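PDB 3FNR: arginine--tRNA ligase from Campylobacter jejuni, which catalyses the ATP-dependent attachment of L-arginine to tRNA(Arg), releasing AMP and diphosphate, as a monomeric class I aminoacyl-tRNA synthetase. Local coordinates for residues V166-T178 against A221-R233. The protein carries 1 engineered substitution. Numbering follows the deposited sequence.
Sequences VSERSYYDALNAT and AADIVYHKDKMSR. With SO4 (sulfate ion), chain E.
In the class I catalytic domain, built on a Rossmann-type nucleotide-binding fold, helix 219-231 packs against the chain that leaves strand 165-167, which runs parallel to strand 69-76, and enters helix 175-184; Tyr171 and Val225 meet at the middle of this junction. The two valine methyls divide the work. With CG1 anti to the backbone N (chi1 170°), that methyl lies 3.7 Å from Tyr171 CD2 and also touches Ala174 CB, while CG2 turns to Leu175 and Thr178. The closest CA pair, Thr178 and Val225, falls at the start of helix 175-184, where Thr178 CG2 packs on Ile224 CG2 at 3.7 Å. Thr178 OG1 bonds back to Ala174 O, which also accepts from a water that Lys228 NZ reaches only weakly.

Nearer the strand, Tyr226 directs its edge toward the face of Tyr171 in an offset edge-to-face pair, the planes 73° apart and the centroids separated by 5.6 Å. Val166 CG2 lies 3.6 Å from Tyr226 OH, whose hydrogen-bond partner is Glu73 on strand 69-76. Arg233 is tied to Glu73 as well by a salt bridge, and a second one, to Asp229, ties Arg233, just past helix 219-231, back to the carboxylate that Tyr171 OH reaches. Arg233 NE meets Asp229 OD1 from above the carboxylate, 62° out of its plane, and Arg233 NH2 reaches Asp229 OD2 by a weak bond of 3.1 Å. That second oxygen thus has two donors: it lies at the edge of the Tyr171 ring and in its plane, accepting a very short 2.5 Å hydrogen bond from Tyr171 OH to Asp229 OD2.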
ATOM      1  N   VAL A 166       9.940 -12.363  -3.490  1.00 42.90           N
ATOM      2  CA  VAL A 166      10.899 -12.991  -4.412  1.00 44.39           C
ATOM      3  C   VAL A 166      12.332 -12.526  -4.170  1.00 45.69           C
ATOM      4  O   VAL A 166      12.571 -11.365  -3.864  1.00 52.54           O
ATOM      5  CB  VAL A 166      10.527 -12.787  -5.919  1.00 37.75           C
ATOM      6  CG1 VAL A 166       9.312 -13.532  -6.259  1.00 39.34           C
ATOM      7  CG2 VAL A 166      10.328 -11.324  -6.257  1.00 40.08           C
ATOM      8  N   SER A 167      13.282 -13.439  -4.338  1.00 50.26           N
ATOM      9  CA  SER A 167      14.684 -13.164  -4.055  1.00 48.98           C
ATOM     10  C   SER A 167      15.466 -12.757  -5.302  1.00 47.69           C
ATOM     11  O   SER A 167      15.319 -13.361  -6.360  1.00 48.98           O
ATOM     12  CB  SER A 167      15.333 -14.387  -3.401  1.00 54.09           C
ATOM     13  OG  SER A 167      16.731 -14.209  -3.248  1.00 58.97           O
ATOM     14  N   GLU A 168      16.290 -11.723  -5.152  1.00 47.23           N
ATOM     15  CA  GLU A 168      17.269 -11.299  -6.152  1.00 55.02           C
ATOM     16  C   GLU A 168      18.209 -12.454  -6.522  1.00 58.24           C
ATOM     17  O   GLU A 168      18.513 -12.668  -7.700  1.00 58.08           O
ATOM     18  CB  GLU A 168      18.072 -10.104  -5.610  1.00 52.11           C
ATOM     19  CG  GLU A 168      19.208  -9.598  -6.509  1.00 59.34           C
ATOM     20  CD  GLU A 168      19.874  -8.328  -5.986  1.00 64.10           C
ATOM     21  OE1 GLU A 168      20.441  -7.572  -6.810  1.00 67.73           O
ATOM     22  OE2 GLU A 168      19.838  -8.078  -4.758  1.00 66.78           O
ATOM     23  N   ARG A 169      18.629 -13.210  -5.506  1.00 62.88           N
ATOM     24  CA  ARG A 169      19.553 -14.337  -5.663  1.00 61.88           C
ATOM     25  C   ARG A 169      19.052 -15.444  -6.586  1.00 62.54           C
ATOM     26  O   ARG A 169      19.854 -16.147  -7.188  1.00 67.62           O
ATOM     27  CB  ARG A 169      19.943 -14.919  -4.298  1.00 64.19           C
ATOM     28  CG  ARG A 169      20.974 -14.092  -3.545  1.00 70.18           C
ATOM     29  CD  ARG A 169      21.789 -14.952  -2.581  1.00 85.42           C
ATOM     30  NE  ARG A 169      21.210 -15.024  -1.238  1.00 92.94           N
ATOM     31  CZ  ARG A 169      21.764 -14.500  -0.146  1.00 97.33           C
ATOM     32  NH1 ARG A 169      22.921 -13.850  -0.217  1.00 98.25           N
ATOM     33  NH2 ARG A 169      21.155 -14.621   1.027  1.00100.72           N
ATOM     34  N   SER A 170      17.736 -15.588  -6.717  1.00 60.02           N
ATOM     35  CA  SER A 170      17.171 -16.599  -7.609  1.00 58.32           C
ATOM     36  C   SER A 170      17.177 -16.192  -9.091  1.00 56.43           C
ATOM     37  O   SER A 170      16.664 -16.929  -9.938  1.00 52.24           O
ATOM     38  CB  SER A 170      15.763 -17.002  -7.156  1.00 58.40           C
ATOM     39  OG  SER A 170      14.795 -16.041  -7.531  1.00 64.88           O
ATOM     40  N   TYR A 171      17.770 -15.036  -9.395  1.00 54.50           N
ATOM     41  CA  TYR A 171      17.870 -14.526 -10.765  1.00 55.80           C
ATOM     42  C   TYR A 171      19.298 -14.446 -11.321  1.00 61.98           C
ATOM     43  O   TYR A 171      19.526 -13.787 -12.344  1.00 61.02           O
ATOM     44  CB  TYR A 171      17.212 -13.147 -10.862  1.00 48.13           C
ATOM     45  CG  TYR A 171      15.708 -13.181 -10.734  1.00 47.86           C
ATOM     46  CD1 TYR A 171      15.090 -12.880  -9.523  1.00 45.78           C
ATOM     47  CD2 TYR A 171      14.902 -13.529 -11.824  1.00 36.77           C
ATOM     48  CE1 TYR A 171      13.697 -12.912  -9.395  1.00 43.19           C
ATOM     49  CE2 TYR A 171      13.515 -13.557 -11.713  1.00 36.12           C
ATOM     50  CZ  TYR A 171      12.922 -13.251 -10.489  1.00 42.42           C
ATOM     51  OH  TYR A 171      11.557 -13.285 -10.357  1.00 43.35           O
ATOM     52  N   TYR A 172      20.256 -15.094 -10.656  1.00 67.42           N
ATOM     53  CA  TYR A 172      21.644 -15.100 -11.125  0.50 68.44           C
ATOM     54  C   TYR A 172      21.814 -15.985 -12.356  1.00 69.28           C
ATOM     55  O   TYR A 172      22.606 -15.678 -13.251  1.00 70.46           O
ATOM     56  CB  TYR A 172      22.601 -15.549 -10.018  0.50 68.65           C
ATOM     57  CG  TYR A 172      22.966 -14.479  -9.009  0.50 66.45           C
ATOM     58  CD1 TYR A 172      23.361 -14.827  -7.718  0.50 66.71           C
ATOM     59  CD2 TYR A 172      22.919 -13.125  -9.341  0.50 65.90           C
ATOM     60  CE1 TYR A 172      23.704 -13.859  -6.787  0.50 65.34           C
ATOM     61  CE2 TYR A 172      23.256 -12.149  -8.416  0.50 66.07           C
ATOM     62  CZ  TYR A 172      23.647 -12.525  -7.143  0.50 66.72           C
ATOM     63  OH  TYR A 172      23.985 -11.567  -6.227  0.50 66.95           O
ATOM     64  N   ASP A 173      21.051 -17.075 -12.396  1.00 66.26           N
ATOM     65  CA  ASP A 173      21.037 -17.992 -13.528  1.00 65.82           C
ATOM     66  C   ASP A 173      20.243 -17.449 -14.720  1.00 61.21           C
ATOM     67  O   ASP A 173      20.376 -17.958 -15.828  1.00 62.19           O
ATOM     68  CB  ASP A 173      20.452 -19.344 -13.103  1.00 72.83           C
ATOM     69  CG  ASP A 173      21.362 -20.115 -12.145  1.00 86.04           C
ATOM     70  OD1 ASP A 173      22.605 -20.009 -12.272  1.00 92.13           O
ATOM     71  OD2 ASP A 173      20.830 -20.841 -11.270  1.00 88.51           O
ATOM     72  N   ALA A 174      19.428 -16.418 -14.493  1.00 52.87           N
ATOM     73  CA  ALA A 174      18.493 -15.911 -15.505  1.00 48.14           C
ATOM     74  C   ALA A 174      19.050 -14.787 -16.377  1.00 44.08           C
ATOM     75  O   ALA A 174      18.384 -14.320 -17.308  1.00 47.41           O
ATOM     76  CB  ALA A 174      17.189 -15.472 -14.837  1.00 47.16           C
ATOM     77  N   LEU A 175      20.268 -14.354 -16.074  1.00 43.35           N
ATOM     78  CA  LEU A 175      20.888 -13.224 -16.762  1.00 43.10           C
ATOM     79  C   LEU A 175      21.182 -13.510 -18.237  1.00 45.58           C
ATOM     80  O   LEU A 175      20.940 -12.663 -19.111  1.00 45.74           O
ATOM     81  CB  LEU A 175      22.178 -12.833 -16.043  1.00 42.01           C
ATOM     82  CG  LEU A 175      23.048 -11.739 -16.663  1.00 43.42           C
ATOM     83  CD1 LEU A 175      22.298 -10.414 -16.797  1.00 42.50           C
ATOM     84  CD2 LEU A 175      24.296 -11.565 -15.828  1.00 46.01           C
ATOM     85  N   ASN A 176      21.702 -14.707 -18.491  1.00 40.98           N
ATOM     86  CA  ASN A 176      22.076 -15.090 -19.841  0.50 44.46           C
ATOM     87  C   ASN A 176      20.900 -15.094 -20.817  1.00 42.22           C
ATOM     88  O   ASN A 176      21.035 -14.578 -21.932  1.00 45.61           O
ATOM     89  CB  ASN A 176      22.852 -16.412 -19.852  0.50 45.37           C
ATOM     90  CG  ASN A 176      24.313 -16.228 -19.460  0.50 49.10           C
ATOM     91  OD1 ASN A 176      24.623 -15.652 -18.414  0.50 54.69           O
ATOM     92  ND2 ASN A 176      25.217 -16.705 -20.305  0.50 49.30           N
ATOM     93  N   ALA A 177      19.765 -15.643 -20.390  1.00 39.26           N
ATOM     94  CA  ALA A 177      18.543 -15.674 -21.198  1.00 40.07           C
ATOM     95  C   ALA A 177      18.036 -14.266 -21.538  1.00 38.85           C
ATOM     96  O   ALA A 177      17.506 -14.039 -22.626  1.00 40.46           O
ATOM     97  CB  ALA A 177      17.465 -16.486 -20.493  1.00 37.41           C
ATOM     98  N   THR A 178      18.222 -13.331 -20.607  1.00 36.81           N
ATOM     99  CA  THR A 178      17.890 -11.920 -20.815  1.00 35.47           C
ATOM    100  C   THR A 178      18.795 -11.300 -21.883  1.00 38.16           C
ATOM    101  O   THR A 178      18.306 -10.663 -22.820  1.00 41.36           O
ATOM    102  CB  THR A 178      17.985 -11.118 -19.488  1.00 35.51           C
ATOM    103  OG1 THR A 178      17.046 -11.644 -18.543  1.00 36.92           O
ATOM    104  CG2 THR A 178      17.711  -9.627 -19.711  1.00 37.10           C
ATOM    105  N   ALA A 221      20.611  -4.228 -15.118  1.00 38.37           N
ATOM    106  CA  ALA A 221      20.574  -5.609 -15.619  1.00 38.28           C
ATOM    107  C   ALA A 221      19.672  -6.481 -14.751  1.00 34.30           C
ATOM    108  O   ALA A 221      18.778  -7.147 -15.264  1.00 42.76           O
ATOM    109  CB  ALA A 221      21.982  -6.202 -15.686  1.00 33.34           C
ATOM    110  N   ALA A 222      19.904  -6.437 -13.440  1.00 34.54           N
ATOM    111  CA  ALA A 222      19.105  -7.157 -12.447  1.00 36.20           C
ATOM    112  C   ALA A 222      17.625  -6.794 -12.550  1.00 38.63           C
ATOM    113  O   ALA A 222      16.757  -7.662 -12.467  1.00 36.83           O
ATOM    114  CB  ALA A 222      19.627  -6.846 -11.043  1.00 39.01           C
ATOM    115  N   ASP A 223      17.358  -5.504 -12.752  1.00 39.30           N
ATOM    116  CA  ASP A 223      15.992  -4.988 -12.860  1.00 39.43           C
ATOM    117  C   ASP A 223      15.297  -5.484 -14.127  1.00 35.88           C
ATOM    118  O   ASP A 223      14.129  -5.888 -14.081  1.00 36.50           O
ATOM    119  CB  ASP A 223      16.001  -3.458 -12.795  1.00 42.41           C
ATOM    120  CG  ASP A 223      14.724  -2.881 -12.185  1.00 60.73           C
ATOM    121  OD1 ASP A 223      13.876  -3.654 -11.674  1.00 62.77           O
ATOM    122  OD2 ASP A 223      14.569  -1.640 -12.216  1.00 63.85           O
ATOM    123  N   ILE A 224      16.024  -5.466 -15.244  1.00 30.46           N
ATOM    124  CA  ILE A 224      15.535  -5.996 -16.524  1.00 27.71           C
ATOM    125  C   ILE A 224      15.183  -7.496 -16.461  1.00 33.37           C
ATOM    126  O   ILE A 224      14.079  -7.902 -16.883  1.00 27.95           O
ATOM    127  CB  ILE A 224      16.539  -5.742 -17.663  1.00 31.46           C
ATOM    128  CG1 ILE A 224      16.702  -4.230 -17.882  1.00 32.91           C
ATOM    129  CG2 ILE A 224      16.055  -6.388 -18.952  1.00 27.02           C
ATOM    130  CD1 ILE A 224      17.706  -3.887 -18.921  1.00 30.84           C
ATOM    131  N   VAL A 225      16.108  -8.286 -15.910  1.00 29.87           N
ATOM    132  CA  VAL A 225      15.920  -9.732 -15.659  1.00 30.22           C
ATOM    133  C   VAL A 225      14.627 -10.023 -14.889  1.00 35.21           C
ATOM    134  O   VAL A 225      13.831 -10.861 -15.308  1.00 38.83           O
ATOM    135  CB  VAL A 225      17.133 -10.326 -14.874  1.00 35.17           C
ATOM    136  CG1 VAL A 225      16.853 -11.746 -14.385  1.00 39.55           C
ATOM    137  CG2 VAL A 225      18.403 -10.301 -15.722  1.00 31.32           C
ATOM    138  N   TYR A 226      14.424  -9.315 -13.778  1.00 31.82           N
ATOM    139  CA  TYR A 226      13.222  -9.466 -12.961  1.00 31.95           C
ATOM    140  C   TYR A 226      11.967  -9.101 -13.746  1.00 31.54           C
ATOM    141  O   TYR A 226      10.975  -9.836 -13.740  1.00 34.11           O
ATOM    142  CB  TYR A 226      13.321  -8.593 -11.701  1.00 29.86           C
ATOM    143  CG  TYR A 226      12.098  -8.660 -10.820  1.00 30.58           C
ATOM    144  CD1 TYR A 226      11.541  -9.888 -10.471  1.00 29.79           C
ATOM    145  CD2 TYR A 226      11.503  -7.498 -10.320  1.00 31.87           C
ATOM    146  CE1 TYR A 226      10.417  -9.965  -9.676  1.00 39.57           C
ATOM    147  CE2 TYR A 226      10.372  -7.568  -9.505  1.00 36.09           C
ATOM    148  CZ  TYR A 226       9.839  -8.807  -9.194  1.00 36.13           C
ATOM    149  OH  TYR A 226       8.734  -8.913  -8.391  1.00 33.19           O
ATOM    150  N   HIS A 227      12.018  -7.960 -14.423  1.00 30.34           N
ATOM    151  CA  HIS A 227      10.882  -7.498 -15.207  1.00 31.78           C
ATOM    152  C   HIS A 227      10.532  -8.419 -16.369  1.00 33.77           C
ATOM    153  O   HIS A 227       9.349  -8.598 -16.682  1.00 35.55           O
ATOM    154  CB  HIS A 227      11.105  -6.063 -15.657  1.00 32.89           C
ATOM    155  CG  HIS A 227      10.720  -5.059 -14.621  1.00 40.00           C
ATOM    156  ND1 HIS A 227      11.559  -4.692 -13.589  1.00 40.17           N
ATOM    157  CD2 HIS A 227       9.567  -4.373 -14.434  1.00 41.62           C
ATOM    158  CE1 HIS A 227      10.946  -3.808 -12.823  1.00 42.60           C
ATOM    159  NE2 HIS A 227       9.737  -3.597 -13.315  1.00 47.08           N
ATOM    160  N   LYS A 228      11.554  -9.027 -16.976  1.00 29.79           N
ATOM    161  CA  LYS A 228      11.356 -10.037 -18.017  1.00 32.21           C
ATOM    162  C   LYS A 228      10.529 -11.210 -17.485  1.00 34.57           C
ATOM    163  O   LYS A 228       9.599 -11.671 -18.145  1.00 41.05           O
ATOM    164  CB  LYS A 228      12.706 -10.546 -18.537  1.00 30.24           C
ATOM    165  CG  LYS A 228      12.578 -11.584 -19.661  1.00 33.21           C
ATOM    166  CD  LYS A 228      13.933 -12.115 -20.089  1.00 40.28           C
ATOM    167  CE  LYS A 228      13.786 -13.242 -21.093  1.00 40.75           C
ATOM    168  NZ  LYS A 228      13.446 -14.518 -20.408  1.00 43.54           N
ATOM    169  N   ASP A 229      10.885 -11.692 -16.296  1.00 30.17           N
ATOM    170  CA  ASP A 229      10.079 -12.694 -15.591  1.00 35.74           C
ATOM    171  C   ASP A 229       8.641 -12.198 -15.329  1.00 31.58           C
ATOM    172  O   ASP A 229       7.696 -12.847 -15.766  1.00 41.93           O
ATOM    173  CB  ASP A 229      10.777 -13.110 -14.295  1.00 27.68           C
ATOM    174  CG  ASP A 229       9.940 -14.071 -13.438  1.00 36.35           C
ATOM    175  OD1 ASP A 229       9.034 -14.759 -13.945  1.00 36.01           O
ATOM    176  OD2 ASP A 229      10.215 -14.149 -12.228  1.00 26.45           O
ATOM    177  N   LYS A 230       8.474 -11.054 -14.662  1.00 32.62           N
ATOM    178  CA  LYS A 230       7.112 -10.516 -14.382  1.00 31.33           C
ATOM    179  C   LYS A 230       6.214 -10.372 -15.617  1.00 36.16           C
ATOM    180  O   LYS A 230       5.030 -10.724 -15.574  1.00 35.96           O
ATOM    181  CB  LYS A 230       7.174  -9.168 -13.671  1.00 30.29           C
ATOM    182  CG  LYS A 230       7.671  -9.204 -12.246  1.00 29.44           C
ATOM    183  CD  LYS A 230       7.352  -7.888 -11.538  1.00 24.24           C
ATOM    184  CE  LYS A 230       8.014  -6.722 -12.208  1.00 22.65           C
ATOM    185  NZ  LYS A 230       7.763  -5.431 -11.492  1.00 33.31           N
ATOM    186  N   MET A 231       6.777  -9.868 -16.713  1.00 30.95           N
ATOM    187  CA  MET A 231       5.995  -9.602 -17.939  1.00 31.55           C
ATOM    188  C   MET A 231       5.714 -10.835 -18.795  1.00 36.48           C
ATOM    189  O   MET A 231       4.947 -10.771 -19.766  1.00 29.50           O
ATOM    190  CB  MET A 231       6.692  -8.547 -18.796  1.00 30.46           C
ATOM    191  CG  MET A 231       6.837  -7.204 -18.099  1.00 39.24           C
ATOM    192  SD  MET A 231       5.531  -6.065 -18.544  1.00 50.51           S
ATOM    193  CE  MET A 231       6.333  -5.323 -19.942  1.00 41.36           C
ATOM    194  N   SER A 232       6.336 -11.960 -18.460  1.00 31.04           N
ATOM    195  CA  SER A 232       6.112 -13.167 -19.247  1.00 33.90           C
ATOM    196  C   SER A 232       5.355 -14.180 -18.406  1.00 37.78           C
ATOM    197  O   SER A 232       5.560 -15.390 -18.536  1.00 39.32           O
ATOM    198  CB  SER A 232       7.451 -13.744 -19.716  1.00 37.20           C
ATOM    199  OG  SER A 232       8.243 -14.084 -18.591  1.00 32.24           O
ATOM    200  N   ARG A 233       4.479 -13.684 -17.538  1.00 35.90           N
ATOM    201  CA  ARG A 233       3.748 -14.561 -16.620  1.00 37.46           C
ATOM    202  C   ARG A 233       2.270 -14.719 -16.960  1.00 38.16           C
ATOM    203  O   ARG A 233       1.544 -15.439 -16.276  1.00 44.22           O
ATOM    204  CB  ARG A 233       3.915 -14.091 -15.178  1.00 35.18           C
ATOM    205  CG  ARG A 233       5.220 -14.494 -14.529  1.00 31.24           C
ATOM    206  CD  ARG A 233       5.167 -14.156 -13.043  1.00 34.33           C
ATOM    207  NE  ARG A 233       6.440 -13.669 -12.530  1.00 36.08           N
ATOM    208  CZ  ARG A 233       6.592 -13.106 -11.338  1.00 41.51           C
ATOM    209  NH1 ARG A 233       5.542 -12.963 -10.536  1.00 29.32           N
ATOM    210  NH2 ARG A 233       7.791 -12.684 -10.953  1.00 33.39           N
TER
HETATM  211  S   SO4 E   4      25.430 -13.779  -3.503  0.50 72.61           S
HETATM  212  O1  SO4 E   4      25.932 -14.997  -4.136  0.50 70.00           O
HETATM  213  O2  SO4 E   4      25.079 -14.071  -2.115  0.50 71.30           O
HETATM  214  O3  SO4 E   4      26.454 -12.736  -3.550  0.50 68.44           O
HETATM  215  O4  SO4 E   4      24.245 -13.315  -4.217  0.50 73.61           O
HETATM  216  O   HOH W   1      15.677 -14.595 -17.772  1.00 39.84           O